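Local coordinates for protein S-adenosylmethionine-dependent methyltransferase (Clostridium acetobutylicum, PDB 1Y8C) that probably transfers methyl groups from S-adenosylmethionine to an as yet unidentified acceptor, at residues Asp39-Leu44 with Asn50-Leu55. Numbering follows the deposited sequence.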
ATOM      1  N   ASP A  39     -11.059 -11.248  14.119  1.00 60.43           N
ATOM      2  CA  ASP A  39     -12.403 -11.328  13.586  1.00 60.33           C
ATOM      3  C   ASP A  39     -12.582 -10.608  12.263  1.00 59.69           C
ATOM      4  O   ASP A  39     -12.972 -11.226  11.272  1.00 60.72           O
ATOM      5  CB  ASP A  39     -13.414 -10.786  14.586  1.00 62.00           C
ATOM      6  CG  ASP A  39     -13.682 -11.758  15.710  1.00 67.01           C
ATOM      7  OD1 ASP A  39     -13.789 -12.971  15.423  1.00 67.66           O
ATOM      8  OD2 ASP A  39     -13.801 -11.317  16.878  1.00 69.66           O
ATOM      9  N   ASP A  40     -12.292  -9.309  12.239  1.00 58.26           N
ATOM     10  CA  ASP A  40     -12.486  -8.526  11.026  1.00 55.84           C
ATOM     11  C   ASP A  40     -11.266  -7.794  10.482  1.00 54.47           C
ATOM     12  O   ASP A  40     -10.596  -7.026  11.182  1.00 53.32           O
ATOM     13  CB  ASP A  40     -13.645  -7.560  11.252  1.00 56.02           C
ATOM     14  CG  ASP A  40     -14.934  -8.289  11.551  1.00 59.59           C
ATOM     15  OD1 ASP A  40     -15.478  -8.942  10.625  1.00 60.22           O
ATOM     16  OD2 ASP A  40     -15.397  -8.236  12.715  1.00 58.85           O
ATOM     17  N   TYR A  41     -11.012  -8.044   9.200  1.00 54.16           N
ATOM     18  CA  TYR A  41      -9.880  -7.482   8.476  1.00 54.09           C
ATOM     19  C   TYR A  41     -10.248  -6.695   7.212  1.00 52.67           C
ATOM     20  O   TYR A  41     -10.964  -7.186   6.338  1.00 50.91           O
ATOM     21  CB  TYR A  41      -8.907  -8.613   8.096  1.00 53.61           C
ATOM     22  CG  TYR A  41      -7.847  -8.201   7.093  1.00 54.61           C
ATOM     23  CD1 TYR A  41      -6.989  -7.121   7.355  1.00 53.69           C
ATOM     24  CD2 TYR A  41      -7.694  -8.886   5.882  1.00 54.25           C
ATOM     25  CE1 TYR A  41      -6.008  -6.736   6.444  1.00 50.30           C
ATOM     26  CE2 TYR A  41      -6.715  -8.509   4.960  1.00 52.11           C
ATOM     27  CZ  TYR A  41      -5.874  -7.429   5.254  1.00 52.43           C
ATOM     28  OH  TYR A  41      -4.904  -7.041   4.358  1.00 49.40           O
ATOM     29  N   LEU A  42      -9.722  -5.479   7.123  1.00 51.76           N
ATOM     30  CA  LEU A  42      -9.940  -4.597   5.984  1.00 51.58           C
ATOM     31  C   LEU A  42      -8.609  -4.177   5.362  1.00 51.95           C
ATOM     32  O   LEU A  42      -7.723  -3.615   6.029  1.00 51.37           O
ATOM     33  CB  LEU A  42     -10.684  -3.332   6.416  1.00 51.44           C
ATOM     34  CG  LEU A  42     -10.748  -2.202   5.373  1.00 50.17           C
ATOM     35  CD1 LEU A  42     -11.775  -2.555   4.306  1.00 50.83           C
ATOM     36  CD2 LEU A  42     -11.115  -0.888   6.039  1.00 47.36           C
ATOM     37  N   ASP A  43      -8.473  -4.439   4.074  1.00 51.76           N
ATOM     38  CA  ASP A  43      -7.269  -4.044   3.374  1.00 52.45           C
ATOM     39  C   ASP A  43      -7.643  -2.972   2.350  1.00 52.18           C
ATOM     40  O   ASP A  43      -8.375  -3.241   1.399  1.00 50.68           O
ATOM     41  CB  ASP A  43      -6.649  -5.257   2.690  1.00 55.79           C
ATOM     42  CG  ASP A  43      -5.393  -4.909   1.945  1.00 61.37           C
ATOM     43  OD1 ASP A  43      -4.724  -3.928   2.354  1.00 63.35           O
ATOM     44  OD2 ASP A  43      -5.068  -5.613   0.960  1.00 62.30           O
ATOM     45  N   LEU A  44      -7.159  -1.753   2.571  1.00 52.45           N
ATOM     46  CA  LEU A  44      -7.422  -0.620   1.680  1.00 55.31           C
ATOM     47  C   LEU A  44      -6.370  -0.602   0.590  1.00 56.08           C
ATOM     48  O   LEU A  44      -5.187  -0.759   0.877  1.00 60.58           O
ATOM     49  CB  LEU A  44      -7.313   0.698   2.438  1.00 52.78           C
ATOM     50  CG  LEU A  44      -8.244   0.923   3.611  1.00 52.14           C
ATOM     51  CD1 LEU A  44      -7.730   2.088   4.448  1.00 51.66           C
ATOM     52  CD2 LEU A  44      -9.644   1.180   3.095  1.00 49.37           C
ATOM     53  N   ASN A  50      -2.328  -9.215  -3.559  1.00 63.01           N
ATOM     54  CA  ASN A  50      -1.099  -9.933  -3.240  1.00 63.51           C
ATOM     55  C   ASN A  50      -0.784  -9.957  -1.760  1.00 63.07           C
ATOM     56  O   ASN A  50      -0.038 -10.802  -1.285  1.00 64.53           O
ATOM     57  CB  ASN A  50       0.075  -9.338  -4.018  1.00 64.43           C
ATOM     58  CG  ASN A  50       0.054  -9.747  -5.468  1.00 66.02           C
ATOM     59  OD1 ASN A  50      -0.331 -10.870  -5.786  1.00 65.67           O
ATOM     60  ND2 ASN A  50       0.477  -8.854  -6.355  1.00 67.83           N
ATOM     61  N   LEU A  51      -1.375  -9.036  -1.024  1.00 63.64           N
ATOM     62  CA  LEU A  51      -1.136  -8.967   0.401  1.00 62.54           C
ATOM     63  C   LEU A  51      -2.375  -9.508   1.114  1.00 61.97           C
ATOM     64  O   LEU A  51      -2.287 -10.110   2.182  1.00 61.95           O
ATOM     65  CB  LEU A  51      -0.876  -7.513   0.767  1.00 63.41           C
ATOM     66  CG  LEU A  51       0.038  -7.158   1.928  1.00 65.66           C
ATOM     67  CD1 LEU A  51       0.702  -5.831   1.623  1.00 66.31           C
ATOM     68  CD2 LEU A  51      -0.738  -7.089   3.215  1.00 64.92           C
ATOM     69  N   THR A  52      -3.531  -9.309   0.494  1.00 61.44           N
ATOM     70  CA  THR A  52      -4.796  -9.754   1.058  1.00 61.22           C
ATOM     71  C   THR A  52      -4.869 -11.274   1.176  1.00 61.73           C
ATOM     72  O   THR A  52      -5.349 -11.804   2.185  1.00 61.24           O
ATOM     73  CB  THR A  52      -5.976  -9.277   0.196  1.00 61.37           C
ATOM     74  OG1 THR A  52      -5.687  -7.972  -0.321  1.00 63.16           O
ATOM     75  CG2 THR A  52      -7.244  -9.212   1.026  1.00 59.93           C
ATOM     76  N   GLU A  53      -4.401 -11.975   0.146  1.00 61.59           N
ATOM     77  CA  GLU A  53      -4.436 -13.435   0.145  1.00 62.10           C
ATOM     78  C   GLU A  53      -3.595 -14.037   1.271  1.00 62.16           C
ATOM     79  O   GLU A  53      -3.786 -15.187   1.635  1.00 63.17           O
ATOM     80  CB  GLU A  53      -3.957 -13.987  -1.199  1.00 63.27           C
ATOM     81  CG  GLU A  53      -2.507 -13.684  -1.491  1.00 66.33           C
ATOM     82  CD  GLU A  53      -2.015 -14.289  -2.788  1.00 68.78           C
ATOM     83  OE1 GLU A  53      -0.944 -13.850  -3.265  1.00 72.72           O
ATOM     84  OE2 GLU A  53      -2.678 -15.202  -3.331  1.00 68.32           O
ATOM     85  N   ASN A  54      -2.670 -13.267   1.827  1.00 61.16           N
ATOM     86  CA  ASN A  54      -1.847 -13.772   2.913  1.00 61.40           C
ATOM     87  C   ASN A  54      -2.498 -13.576   4.281  1.00 62.19           C
ATOM     88  O   ASN A  54      -2.396 -14.441   5.147  1.00 62.98           O
ATOM     89  CB  ASN A  54      -0.478 -13.084   2.905  1.00 60.63           C
ATOM     90  CG  ASN A  54       0.419 -13.588   1.796  1.00 61.32           C
ATOM     91  OD1 ASN A  54      -0.059 -14.110   0.791  1.00 63.78           O
ATOM     92  ND2 ASN A  54       1.729 -13.425   1.967  1.00 59.45           N
ATOM     93  N   LEU A  55      -3.168 -12.440   4.469  1.00 62.47           N
ATOM     94  CA  LEU A  55      -3.801 -12.094   5.743  1.00 60.44           C
ATOM     95  C   LEU A  55      -5.264 -12.512   5.845  1.00 61.29           C
ATOM     96  O   LEU A  55      -5.757 -12.816   6.930  1.00 61.12           O
ATOM     97  CB  LEU A  55      -3.696 -10.584   5.964  1.00 58.46           C
ATOM     98  CG  LEU A  55      -2.294  -9.993   6.016  1.00 55.63           C
ATOM     99  CD1 LEU A  55      -2.349  -8.507   5.761  1.00 54.01           C
ATOM    100  CD2 LEU A  55      -1.672 -10.291   7.366  1.00 56.36           C
TER
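Leu51 meets the strand through the hydroxyl end of Tyr41, its CD2 lying 4.3 Å from Tyr41 OH. Thr52, one residue on, faces two strand residues with its two branches. Its hydroxyl donates to the carboxylate of Asp43, OG1 to OD2 at 2.8 Å, and is received on the anti lone pair, the one pointing away from OD1. The methyl branch of Thr52, anti to the backbone N, comes obliquely against the Tyr41 ring, CG2 standing 4.0 Å from CE2. A turn further along, Leu55 lies across the outer half of the same ring at about a right angle to the tyrosine side chain. Its CB makes an off-centre CH-pi contact, 4.2 Å from the ring centroid, and CD1 packs 3.7 Å from Tyr41 CZ. With CG anti to the backbone N (chi1 168°), the Tyr41 ring reaches toward the helix. Thr106 on the adjacent strand 104-107 is hydrogen-bonded to both Tyr41 OH and Asp43 OD1, so that one threonine serves both strand side chains and both oxygens of the buried carboxylate are held. Phe59 also meets the tyrosine ring. The arrangement is the first beta-alpha unit of a Rossmann-like methyltransferase fold, in which the inner strand 40-44 leads into the short helix 52-55 through a glycine-containing loop that in relatives binds S-adenosylmethionine and probably does so here.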